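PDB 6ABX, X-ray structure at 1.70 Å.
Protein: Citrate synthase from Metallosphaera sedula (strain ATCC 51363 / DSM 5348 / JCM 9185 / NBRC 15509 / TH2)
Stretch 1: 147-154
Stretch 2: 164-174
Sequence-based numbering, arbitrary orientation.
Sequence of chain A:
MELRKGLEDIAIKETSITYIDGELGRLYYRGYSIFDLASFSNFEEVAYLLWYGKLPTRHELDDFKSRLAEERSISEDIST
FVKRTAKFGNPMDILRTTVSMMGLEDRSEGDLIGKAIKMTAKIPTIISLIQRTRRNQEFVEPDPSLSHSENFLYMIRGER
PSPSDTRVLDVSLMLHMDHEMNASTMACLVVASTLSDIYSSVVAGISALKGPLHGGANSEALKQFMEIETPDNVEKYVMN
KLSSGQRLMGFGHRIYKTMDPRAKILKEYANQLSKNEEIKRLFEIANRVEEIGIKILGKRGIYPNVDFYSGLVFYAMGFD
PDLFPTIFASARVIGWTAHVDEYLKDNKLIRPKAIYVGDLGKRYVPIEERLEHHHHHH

Stretch 1 147-154: SHSENFLY
Stretch 2 (164-174) SDTRVLDVSLM

Residues 148-154 and 164-174 are both helical, with phi/psi mostly near -62/-43, His-148 at -53/-57 and Ser-149 at -72/-37, and regular i to i+4 backbone hydrogen bonds, from Asn-151 N to Ser-147 O (2.9 Å) in the first and from Val-168 N to Ser-164 O (3.1 Å) in the second. Ser-147 occupies the N-cap position in an extended conformation (-72/168). The axes approach to 8.6 Å, their N-to-C directions 111° apart, and the register places Ser-149 CA 5.4 Å from Asp-170 CA and Glu-150 CA 5.3 Å from Thr-166 CA.

So close a crossing suits the small Ser-149 (m), whose side chain fills a hole formed by Thr-166, Leu-169, Asp-170 and Leu-173. Ser-149 OG donates a 2.6 Å hydrogen bond to Asp-170 OD1 (chi1 -155°, chi2 66°), and water 1 reinforces this link, accepting from Ser-149 N (3.0 Å) and donating to Asp-170 OD1 (2.7 Å).

Leucine and aromatic side chains pack beside Ser-149, and methyl groups also lie against backbone atoms. Leu-169 (t, p) places CD2 3.7 Å from Leu-153 CG and 3.9 Å from Phe-152 CB. Leu-173 (m, t) brings CD1 to the ring edges of His-148 (t, chi2 92°; CD2, 3.9 Å) and Phe-152 (t, chi2 -14°; CD2, 4.3 Å). Thr-166 (m) rests its CG2 methyl 3.7 Å from Glu-150 N, while Leu-153 (m, t) reaches Asp-165 O through CD1 (3.8 Å). Between them the stretches bury 427 Å², both sides summed; Ser-149, Phe-152, Leu-153, Leu-169 and Leu-173 point toward the partner helix and are buried, where the leucines' branched apolar ends fill space without needing polar partners.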

# COMPACT_ATOMS: atom_id res chain seq x y z
N SER A 147 -14.47 -1.36 -27.50
CA SER A 147 -14.46 -2.13 -26.25
C SER A 147 -13.08 -2.12 -25.61
O SER A 147 -12.12 -1.63 -26.15
CB SER A 147 -14.95 -3.52 -26.49
OG SER A 147 -16.37 -3.45 -26.73
N HIS A 148 -13.04 -2.58 -24.36
CA HIS A 148 -11.85 -2.39 -23.51
C HIS A 148 -10.60 -2.90 -24.21
O HIS A 148 -9.59 -2.18 -24.23
CB HIS A 148 -12.05 -3.07 -22.16
CG HIS A 148 -10.88 -2.99 -21.27
ND1 HIS A 148 -10.74 -1.98 -20.36
CD2 HIS A 148 -9.78 -3.78 -21.16
CE1 HIS A 148 -9.61 -2.17 -19.69
NE2 HIS A 148 -9.00 -3.25 -20.16
N SER A 149 -10.59 -4.17 -24.62
CA SER A 149 -9.34 -4.79 -25.13
C SER A 149 -9.01 -4.23 -26.53
O SER A 149 -7.83 -4.00 -26.83
CB SER A 149 -9.48 -6.29 -25.13
OG SER A 149 -9.64 -6.77 -23.80
N GLU A 150 -10.04 -3.99 -27.34
CA GLU A 150 -9.80 -3.40 -28.68
C GLU A 150 -9.14 -2.01 -28.52
O GLU A 150 -8.16 -1.65 -29.20
CB GLU A 150 -11.09 -3.30 -29.50
CG GLU A 150 -10.73 -2.81 -30.90
CD GLU A 150 -11.77 -2.83 -32.01
OE1 GLU A 150 -12.96 -3.14 -31.69
OE2 GLU A 150 -11.36 -2.51 -33.18
N ASN A 151 -9.67 -1.21 -27.59
CA ASN A 151 -9.15 0.11 -27.34
C ASN A 151 -7.70 0.05 -26.83
O ASN A 151 -6.88 0.94 -27.14
CB ASN A 151 -9.99 0.88 -26.33
CG ASN A 151 -9.45 2.27 -26.10
OD1 ASN A 151 -9.49 3.09 -27.02
ND2 ASN A 151 -9.01 2.54 -24.89
N PHE A 152 -7.39 -0.92 -25.96
CA PHE A 152 -6.07 -1.02 -25.38
C PHE A 152 -5.03 -1.22 -26.50
O PHE A 152 -4.00 -0.53 -26.56
CB PHE A 152 -6.03 -2.17 -24.36
CG PHE A 152 -4.95 -2.11 -23.31
CD1 PHE A 152 -3.87 -1.24 -23.41
CD2 PHE A 152 -5.02 -2.92 -22.20
CE1 PHE A 152 -2.90 -1.19 -22.42
CE2 PHE A 152 -4.03 -2.89 -21.23
CZ PHE A 152 -3.01 -1.98 -21.31
N LEU A 153 -5.34 -2.10 -27.43
CA LEU A 153 -4.43 -2.35 -28.56
C LEU A 153 -4.37 -1.14 -29.50
O LEU A 153 -3.32 -0.78 -30.00
CB LEU A 153 -4.84 -3.61 -29.32
CG LEU A 153 -4.64 -4.92 -28.55
CD1 LEU A 153 -5.18 -6.08 -29.34
CD2 LEU A 153 -3.19 -5.12 -28.20
N TYR A 154 -5.50 -0.47 -29.68
CA TYR A 154 -5.58 0.76 -30.50
C TYR A 154 -4.65 1.84 -29.93
O TYR A 154 -3.90 2.48 -30.64
CB TYR A 154 -7.02 1.25 -30.58
CG TYR A 154 -7.17 2.65 -31.07
CD1 TYR A 154 -6.91 2.95 -32.40
CD2 TYR A 154 -7.48 3.69 -30.22
CE1 TYR A 154 -6.97 4.27 -32.85
CE2 TYR A 154 -7.59 5.00 -30.66
CZ TYR A 154 -7.35 5.28 -31.99
OH TYR A 154 -7.41 6.58 -32.45
N SER A 164 -8.90 -11.24 -33.87
CA SER A 164 -8.16 -12.34 -33.21
C SER A 164 -7.18 -11.78 -32.18
O SER A 164 -7.08 -12.31 -31.10
CB SER A 164 -7.46 -13.27 -34.18
OG SER A 164 -6.53 -12.55 -34.97
N ASP A 165 -6.45 -10.70 -32.50
CA ASP A 165 -5.57 -10.07 -31.50
C ASP A 165 -6.40 -9.57 -30.32
O ASP A 165 -6.02 -9.76 -29.16
CB ASP A 165 -4.69 -8.95 -32.09
CG ASP A 165 -3.43 -9.43 -32.81
OD1 ASP A 165 -3.19 -10.66 -32.82
OD2 ASP A 165 -2.65 -8.57 -33.27
N THR A 166 -7.51 -8.90 -30.60
CA THR A 166 -8.36 -8.40 -29.54
C THR A 166 -8.79 -9.54 -28.61
O THR A 166 -8.76 -9.37 -27.38
CB THR A 166 -9.60 -7.70 -30.08
OG1 THR A 166 -9.04 -6.63 -30.85
CG2 THR A 166 -10.53 -7.22 -28.99
N ARG A 167 -9.26 -10.65 -29.19
CA ARG A 167 -9.74 -11.74 -28.40
C ARG A 167 -8.66 -12.30 -27.48
O ARG A 167 -8.91 -12.61 -26.30
CB ARG A 167 -10.22 -12.87 -29.32
CG ARG A 167 -10.82 -14.04 -28.57
CD ARG A 167 -12.18 -13.64 -28.07
NE ARG A 167 -12.88 -14.75 -27.45
CZ ARG A 167 -13.64 -15.63 -28.10
NH1 ARG A 167 -13.68 -15.63 -29.43
NH2 ARG A 167 -14.39 -16.47 -27.41
N VAL A 168 -7.44 -12.46 -28.00
CA VAL A 168 -6.31 -12.98 -27.20
C VAL A 168 -6.01 -12.04 -26.03
O VAL A 168 -5.86 -12.50 -24.90
CB VAL A 168 -5.06 -13.27 -28.05
CG1 VAL A 168 -3.95 -13.78 -27.15
CG2 VAL A 168 -5.37 -14.30 -29.14
N LEU A 169 -6.01 -10.74 -26.28
CA LEU A 169 -5.77 -9.78 -25.17
C LEU A 169 -6.90 -9.88 -24.14
O LEU A 169 -6.66 -9.90 -22.90
CB LEU A 169 -5.66 -8.34 -25.66
CG LEU A 169 -5.45 -7.34 -24.53
CD1 LEU A 169 -4.25 -7.66 -23.71
CD2 LEU A 169 -5.34 -5.92 -25.08
N ASP A 170 -8.15 -9.97 -24.62
CA ASP A 170 -9.30 -10.01 -23.77
C ASP A 170 -9.21 -11.22 -22.81
O ASP A 170 -9.39 -11.12 -21.61
CB ASP A 170 -10.55 -10.06 -24.64
CG ASP A 170 -11.74 -9.52 -23.93
OD1 ASP A 170 -11.75 -8.27 -23.63
OD2 ASP A 170 -12.59 -10.35 -23.63
N VAL A 171 -8.94 -12.40 -23.35
CA VAL A 171 -8.77 -13.58 -22.52
C VAL A 171 -7.58 -13.43 -21.56
O VAL A 171 -7.74 -13.72 -20.33
CB VAL A 171 -8.63 -14.83 -23.38
CG1 VAL A 171 -8.25 -16.06 -22.54
CG2 VAL A 171 -9.89 -15.10 -24.18
N SER A 172 -6.41 -12.98 -22.06
CA SER A 172 -5.30 -12.81 -21.21
C SER A 172 -5.57 -11.87 -20.02
O SER A 172 -5.16 -12.20 -18.88
CB SER A 172 -4.09 -12.35 -22.00
OG SER A 172 -3.93 -13.17 -23.12
N LEU A 173 -6.33 -10.77 -20.22
CA LEU A 173 -6.71 -9.90 -19.12
C LEU A 173 -7.72 -10.60 -18.19
O LEU A 173 -7.53 -10.54 -16.94
CB LEU A 173 -7.29 -8.59 -19.66
CG LEU A 173 -6.31 -7.71 -20.43
CD1 LEU A 173 -7.04 -6.57 -21.11
CD2 LEU A 173 -5.21 -7.21 -19.50
N MET A 174 -8.73 -11.34 -18.72
CA MET A 174 -9.73 -11.98 -17.82
C MET A 174 -9.00 -12.95 -16.87
O MET A 174 -9.30 -13.07 -15.67
CB MET A 174 -10.81 -12.79 -18.61
CG MET A 174 -11.79 -11.92 -19.34
SD MET A 174 -13.15 -12.86 -20.19
CE MET A 174 -12.28 -13.41 -21.64
O HOH W 1 -12.99 -5.90 -24.20